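Local coordinates for Tautomerase_3 domain-containing protein (Corynebacterium halotolerans YIM 70093 = DSM 44683, PDB 7M58) that probably acts as a hydrolase of the cis-3-chloroacrylic acid dehalogenase family in the tautomerase superfamily, working as an assembly of three chains, at residues L93-P97 with E98-V102; Q134-Q137 with E138-D142. All coordinates share one frame; numbering follows the deposited sequence.

How the contacts relate
The two contacts are local and share no secondary-structure element. Contact 1 is a surface turn that leads from helix 75-92 into strand 100-107, an outermost strand of the chain's mixed sheet; contact 2 is one continuous helix, 134-142, partly buried. They lie on opposite sides of the chain's centre, with their own centres about 36 Å apart. In contact 1 two turn bonds of the backbone are accompanied by proline rings and a folded glutamate. Contact 2 instead adds an apolar leucine pair to helical backbone bonds. Between subunits the two regions do meet, the helix of one chain packing on the turn of another.

Contact 1. Residues L93-P97 with E98-V102; sequences LELPP and EHVWV
Two overlapping beta turns, Pro96 to His99 and Pro97 to Val100, make the corner of a beta-alpha-beta crossover, in which strand 63-70 is followed by helix 75-92 and then by the parallel neighbouring strand 100-107. The evidence is a pair of backbone bonds. His99 N reaches Pro96 O at 2.9 Å. Val100 N reaches Pro97 O at 3.2 Å. With N-H...O angles of 166° and 169° respectively, both are nearly straight at the hydrogen, yet both donors stand above the plane of the carbonyl they bind. In the first turn, the central residues Pro97 and Glu98 have type I backbone angles. Glu98 runs alongside the ring of Pro97. Its chain bends at chi2 (75°), which folds the carboxylate back beside the prolines: OE2 of Glu98 lies 3.5 Å from Pro97 CD and also 3.5 Å from Pro96 CB. Within the same loop, Leu95 CD1 approaches Val100 CG2 at 4.3 Å, a loose apolar touch; Leu95 also packs on Val63, and Val100 on Ala90 of the helix. The imidazole of His99 passes obliquely by Pro96 CG and meets the ring of His62. The main chain of His99 is hydrogen-bonded to that of Val63, as is that of Trp101, which joins the turn to strand 63-70. Trp101 ties the turn to the subunit interface, its ring edge-to-face with Tyr115 of the second subunit. Its indole NE1 donates to Glu98 O at 3.0 Å, and that oxygen lies close to the indole plane.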
ATOM      1  N   LEU A  93      15.492  -9.304  14.249  1.00 34.95           N
ATOM      2  CA  LEU A  93      16.404  -9.038  13.143  1.00 34.59           C
ATOM      3  C   LEU A  93      17.756  -8.498  13.602  1.00 35.65           C
ATOM      4  O   LEU A  93      18.619  -8.250  12.757  1.00 32.74           O
ATOM      5  CB  LEU A  93      15.773  -8.049  12.157  1.00 32.99           C
ATOM      6  CG  LEU A  93      14.494  -8.476  11.429  1.00 35.29           C
ATOM      7  CD1 LEU A  93      13.947  -7.326  10.575  1.00 30.56           C
ATOM      8  CD2 LEU A  93      14.703  -9.731  10.597  1.00 29.38           C
ATOM      9  N   GLU A  94      17.965  -8.329  14.909  1.00 37.60           N
ATOM     10  CA  GLU A  94      19.187  -7.733  15.458  1.00 38.61           C
ATOM     11  C   GLU A  94      19.462  -6.372  14.812  1.00 41.18           C
ATOM     12  O   GLU A  94      20.531  -6.104  14.262  1.00 41.21           O
ATOM     13  CB  GLU A  94      20.373  -8.687  15.314  1.00 35.99           C
ATOM     14  CG  GLU A  94      20.078 -10.079  15.884  1.00 47.96           C
ATOM     15  CD  GLU A  94      21.314 -10.958  16.028  1.00 58.58           C
ATOM     16  OE1 GLU A  94      21.821 -11.090  17.163  1.00 59.34           O
ATOM     17  OE2 GLU A  94      21.769 -11.528  15.013  1.00 59.76           O
ATOM     18  N   LEU A  95      18.456  -5.510  14.889  1.00 40.24           N
ATOM     19  CA  LEU A  95      18.438  -4.143  14.403  1.00 36.23           C
ATOM     20  C   LEU A  95      18.135  -3.200  15.568  1.00 35.60           C
ATOM     21  O   LEU A  95      17.548  -3.612  16.568  1.00 34.54           O
ATOM     22  CB  LEU A  95      17.357  -3.983  13.331  1.00 34.20           C
ATOM     23  CG  LEU A  95      17.675  -4.524  11.952  1.00 36.92           C
ATOM     24  CD1 LEU A  95      16.503  -4.222  11.011  1.00 33.10           C
ATOM     25  CD2 LEU A  95      18.986  -3.917  11.472  1.00 34.32           C
ATOM     26  N   PRO A  96      18.500  -1.924  15.452  1.00 37.56           N
ATOM     27  CA  PRO A  96      18.030  -0.951  16.433  1.00 32.73           C
ATOM     28  C   PRO A  96      16.583  -0.610  16.171  1.00 32.38           C
ATOM     29  O   PRO A  96      16.161  -0.519  15.004  1.00 32.66           O
ATOM     30  CB  PRO A  96      18.944   0.260  16.197  1.00 27.87           C
ATOM     31  CG  PRO A  96      19.790  -0.072  15.010  1.00 26.60           C
ATOM     32  CD  PRO A  96      19.221  -1.272  14.353  1.00 29.24           C
ATOM     33  N   PRO A  97      15.763  -0.437  17.205  1.00 37.23           N
ATOM     34  CA  PRO A  97      14.356  -0.082  16.966  1.00 37.38           C
ATOM     35  C   PRO A  97      14.194   1.182  16.129  1.00 39.22           C
ATOM     36  O   PRO A  97      13.167   1.336  15.449  1.00 37.48           O
ATOM     37  CB  PRO A  97      13.786   0.096  18.381  1.00 43.33           C
ATOM     38  CG  PRO A  97      14.985   0.383  19.251  1.00 39.17           C
ATOM     39  CD  PRO A  97      16.105  -0.418  18.642  1.00 41.34           C
ATOM     40  N   GLU A  98      15.189   2.077  16.129  1.00 36.20           N
ATOM     41  CA  GLU A  98      15.136   3.266  15.283  1.00 37.31           C
ATOM     42  C   GLU A  98      15.084   2.938  13.796  1.00 35.52           C
ATOM     43  O   GLU A  98      14.815   3.841  12.997  1.00 36.07           O
ATOM     44  CB  GLU A  98      16.331   4.185  15.593  1.00 34.21           C
ATOM     45  CG  GLU A  98      16.216   4.836  16.971  1.00 40.83           C
ATOM     46  CD  GLU A  98      16.515   3.869  18.122  1.00 46.51           C
ATOM     47  OE1 GLU A  98      15.966   4.104  19.222  1.00 46.80           O
ATOM     48  OE2 GLU A  98      17.195   2.829  17.907  1.00 40.84           O
ATOM     49  N   HIS A  99      15.313   1.688  13.394  1.00 30.01           N
ATOM     50  CA  HIS A  99      15.279   1.366  11.975  1.00 34.53           C
ATOM     51  C   HIS A  99      14.240   0.293  11.644  1.00 33.10           C
ATOM     52  O   HIS A  99      14.290  -0.301  10.559  1.00 33.65           O
ATOM     53  CB  HIS A  99      16.670   0.955  11.490  1.00 34.31           C
ATOM     54  CG  HIS A  99      17.573   2.115  11.216  1.00 37.47           C
ATOM     55  ND1 HIS A  99      17.181   3.198  10.457  1.00 38.58           N
ATOM     56  CD2 HIS A  99      18.862   2.343  11.562  1.00 44.63           C
ATOM     57  CE1 HIS A  99      18.182   4.055  10.369  1.00 44.09           C
ATOM     58  NE2 HIS A  99      19.217   3.555  11.023  1.00 47.90           N
ATOM     59  N   VAL A 100      13.265   0.063  12.522  1.00 32.18           N
ATOM     60  CA  VAL A 100      12.061  -0.683  12.164  1.00 28.45           C
ATOM     61  C   VAL A 100      10.915   0.314  12.230  1.00 26.00           C
ATOM     62  O   VAL A 100      10.454   0.670  13.314  1.00 28.62           O
ATOM     63  CB  VAL A 100      11.804  -1.887  13.078  1.00 30.51           C
ATOM     64  CG1 VAL A 100      10.542  -2.623  12.631  1.00 28.65           C
ATOM     65  CG2 VAL A 100      13.006  -2.838  13.115  1.00 28.18           C
ATOM     66  N   TRP A 101      10.462   0.774  11.070  1.00 25.71           N
ATOM     67  CA  TRP A 101       9.377   1.738  10.968  1.00 24.98           C
ATOM     68  C   TRP A 101       8.069   1.018  10.668  1.00 29.67           C
ATOM     69  O   TRP A 101       7.999   0.232   9.715  1.00 33.29           O
ATOM     70  CB  TRP A 101       9.671   2.739   9.860  1.00 25.93           C
ATOM     71  CG  TRP A 101      10.773   3.645  10.176  1.00 27.87           C
ATOM     72  CD1 TRP A 101      11.726   3.476  11.133  1.00 28.15           C
ATOM     73  CD2 TRP A 101      11.049   4.896   9.541  1.00 27.84           C
ATOM     74  NE1 TRP A 101      12.584   4.550  11.134  1.00 29.27           N
ATOM     75  CE2 TRP A 101      12.192   5.431  10.161  1.00 25.18           C
ATOM     76  CE3 TRP A 101      10.446   5.608   8.501  1.00 28.62           C
ATOM     77  CZ2 TRP A 101      12.737   6.638   9.780  1.00 24.71           C
ATOM     78  CZ3 TRP A 101      10.983   6.804   8.129  1.00 29.35           C
ATOM     79  CH2 TRP A 101      12.111   7.318   8.772  1.00 29.88           C
ATOM     80  N   VAL A 102       7.026   1.324  11.436  1.00 22.75           N
ATOM     81  CA  VAL A 102       5.747   0.618  11.335  1.00 28.31           C
ATOM     82  C   VAL A 102       4.619   1.626  11.103  1.00 32.14           C
ATOM     83  O   VAL A 102       4.509   2.624  11.828  1.00 28.52           O
ATOM     84  CB  VAL A 102       5.460  -0.221  12.600  1.00 31.67           C
ATOM     85  CG1 VAL A 102       4.317  -1.193  12.354  1.00 27.80           C
ATOM     86  CG2 VAL A 102       6.710  -0.958  13.054  1.00 25.97           C
TER

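Contact 2. Residues Q134-Q137 with E138-D142; sequences QSLQ and EELSD
Leu136 and Leu140, one helical turn apart, cross obliquely on the same side of helix 134-142, with Leu136 CD1 4.1 Å from Leu140 CG. In Leu136, CG is anti to the backbone N (chi1 -174°) and so lies beside the carbonyl carbon, from where the CD1 branch extends to Leu140. The same methyl lies 3.7 Å from OE2 of Glu139, whose side chain crosses that of Leu136 at about a right angle, so this carbon borders both an apolar and a charged neighbour. In the backbone of the same turn, Leu140 N donates to Leu136 O at 3.1 Å and 168°, the straightest of the helical bonds here; the bond from Glu139 N to Ser135 O is weak. On another flank, Glu138 bends at chi2 and lays its carboxylate beside Gln137, OE2 being 3.7 Å from Gln137 CB. The hydroxyl of Ser141, with chi1 of 53° turning it back toward the preceding turn, has two carbonyls near: OG is 3.1 Å from Gln137 O and 3.0 Å from Glu138 O. Beyond the helix, Gln137 NE2 is hydrogen-bonded to Phe129 O, at the end of helix 125-129. The leucines face loop residues: both touch Tyr115, between the short strands 112-114 and 117-118, Leu140 adds Tyr37 and Leu132, and Leu136 packs on Glu98 of the third subunit, just ahead of that subunit's strand 100-107.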
ATOM      1  N   GLN A 134     -18.781 -25.995   6.806  1.00 31.71           N
ATOM      2  CA  GLN A 134     -18.161 -26.877   7.784  1.00 34.19           C
ATOM      3  C   GLN A 134     -16.757 -27.324   7.364  1.00 35.05           C
ATOM      4  O   GLN A 134     -15.883 -27.523   8.218  1.00 34.32           O
ATOM      5  CB  GLN A 134     -19.076 -28.072   8.038  1.00 40.34           C
ATOM      6  CG  GLN A 134     -18.527 -29.014   9.095  1.00 45.57           C
ATOM      7  CD  GLN A 134     -19.597 -29.848   9.759  1.00 44.07           C
ATOM      8  OE1 GLN A 134     -19.922 -30.946   9.292  1.00 46.41           O
ATOM      9  NE2 GLN A 134     -20.163 -29.331  10.842  1.00 41.50           N
ATOM     10  N   SER A 135     -16.528 -27.522   6.069  1.00 31.33           N
ATOM     11  CA  SER A 135     -15.209 -27.958   5.627  1.00 33.10           C
ATOM     12  C   SER A 135     -14.204 -26.822   5.768  1.00 37.15           C
ATOM     13  O   SER A 135     -13.036 -27.048   6.085  1.00 39.12           O
ATOM     14  CB  SER A 135     -15.249 -28.448   4.179  1.00 26.29           C
ATOM     15  OG  SER A 135     -15.978 -27.553   3.357  1.00 33.28           O
ATOM     16  N   LEU A 136     -14.634 -25.590   5.512  1.00 37.79           N
ATOM     17  CA  LEU A 136     -13.769 -24.449   5.786  1.00 33.97           C
ATOM     18  C   LEU A 136     -13.547 -24.276   7.278  1.00 31.58           C
ATOM     19  O   LEU A 136     -12.447 -23.913   7.709  1.00 32.96           O
ATOM     20  CB  LEU A 136     -14.366 -23.175   5.185  1.00 33.87           C
ATOM     21  CG  LEU A 136     -13.490 -21.921   5.264  1.00 33.91           C
ATOM     22  CD1 LEU A 136     -12.137 -22.146   4.608  1.00 28.44           C
ATOM     23  CD2 LEU A 136     -14.217 -20.714   4.634  1.00 31.56           C
ATOM     24  N   GLN A 137     -14.569 -24.572   8.085  1.00 34.30           N
ATOM     25  CA  GLN A 137     -14.436 -24.459   9.534  1.00 34.17           C
ATOM     26  C   GLN A 137     -13.298 -25.315  10.059  1.00 38.99           C
ATOM     27  O   GLN A 137     -12.553 -24.891  10.959  1.00 36.77           O
ATOM     28  CB  GLN A 137     -15.749 -24.837  10.218  1.00 29.32           C
ATOM     29  CG  GLN A 137     -16.783 -23.743  10.198  1.00 31.78           C
ATOM     30  CD  GLN A 137     -18.041 -24.113  10.951  1.00 30.31           C
ATOM     31  OE1 GLN A 137     -18.398 -25.274  11.061  1.00 33.47           O
ATOM     32  NE2 GLN A 137     -18.704 -23.118  11.499  1.00 36.61           N
ATOM     33  N   GLU A 138     -13.157 -26.531   9.532  1.00 37.59           N
ATOM     34  CA  GLU A 138     -12.196 -27.446  10.118  1.00 43.31           C
ATOM     35  C   GLU A 138     -10.788 -27.311   9.533  1.00 41.04           C
ATOM     36  O   GLU A 138      -9.817 -27.655  10.210  1.00 44.00           O
ATOM     37  CB  GLU A 138     -12.739 -28.875  10.042  1.00 43.54           C
ATOM     38  CG  GLU A 138     -14.063 -29.020  10.858  1.00 54.29           C
ATOM     39  CD  GLU A 138     -13.999 -28.404  12.304  1.00 69.63           C
ATOM     40  OE1 GLU A 138     -13.175 -28.886  13.125  1.00 70.63           O
ATOM     41  OE2 GLU A 138     -14.778 -27.451  12.616  1.00 65.08           O
ATOM     42  N   GLU A 139     -10.623 -26.776   8.326  1.00 38.86           N
ATOM     43  CA  GLU A 139      -9.266 -26.420   7.909  1.00 38.15           C
ATOM     44  C   GLU A 139      -8.747 -25.238   8.711  1.00 38.92           C
ATOM     45  O   GLU A 139      -7.583 -25.230   9.120  1.00 43.55           O
ATOM     46  CB  GLU A 139      -9.181 -26.120   6.404  1.00 42.82           C
ATOM     47  CG  GLU A 139     -10.115 -26.933   5.543  1.00 50.01           C
ATOM     48  CD  GLU A 139     -10.155 -26.476   4.087  1.00 56.32           C
ATOM     49  OE1 GLU A 139      -9.532 -27.166   3.247  1.00 54.97           O
ATOM     50  OE2 GLU A 139     -10.802 -25.446   3.774  1.00 59.51           O
ATOM     51  N   LEU A 140      -9.590 -24.224   8.935  1.00 37.52           N
ATOM     52  CA  LEU A 140      -9.160 -23.062   9.707  1.00 38.10           C
ATOM     53  C   LEU A 140      -8.830 -23.426  11.145  1.00 39.68           C
ATOM     54  O   LEU A 140      -7.847 -22.927  11.703  1.00 39.47           O
ATOM     55  CB  LEU A 140     -10.239 -21.980   9.690  1.00 37.50           C
ATOM     56  CG  LEU A 140     -10.613 -21.354   8.342  1.00 36.75           C
ATOM     57  CD1 LEU A 140     -11.460 -20.101   8.555  1.00 34.78           C
ATOM     58  CD2 LEU A 140      -9.384 -21.013   7.557  1.00 27.34           C
ATOM     59  N   SER A 141      -9.630 -24.298  11.764  1.00 41.80           N
ATOM     60  CA  SER A 141      -9.366 -24.685  13.145  1.00 39.51           C
ATOM     61  C   SER A 141      -8.077 -25.476  13.292  1.00 43.59           C
ATOM     62  O   SER A 141      -7.525 -25.530  14.392  1.00 41.75           O
ATOM     63  CB  SER A 141     -10.528 -25.491  13.702  1.00 40.39           C
ATOM     64  OG  SER A 141     -10.817 -26.561  12.838  1.00 46.11           O
ATOM     65  N   ASP A 142      -7.602 -26.119  12.222  1.00 46.01           N
ATOM     66  CA  ASP A 142      -6.297 -26.773  12.277  1.00 52.88           C
ATOM     67  C   ASP A 142      -5.143 -25.774  12.369  1.00 58.88           C
ATOM     68  O   ASP A 142      -4.089 -26.114  12.921  1.00 64.49           O
ATOM     69  CB  ASP A 142      -6.111 -27.706  11.081  1.00 51.26           C
ATOM     70  CG  ASP A 142      -6.720 -29.091  11.324  1.00 65.20           C
ATOM     71  OD1 ASP A 142      -7.268 -29.322  12.427  1.00 64.09           O
ATOM     72  OD2 ASP A 142      -6.629 -29.960  10.426  1.00 73.01           O
TER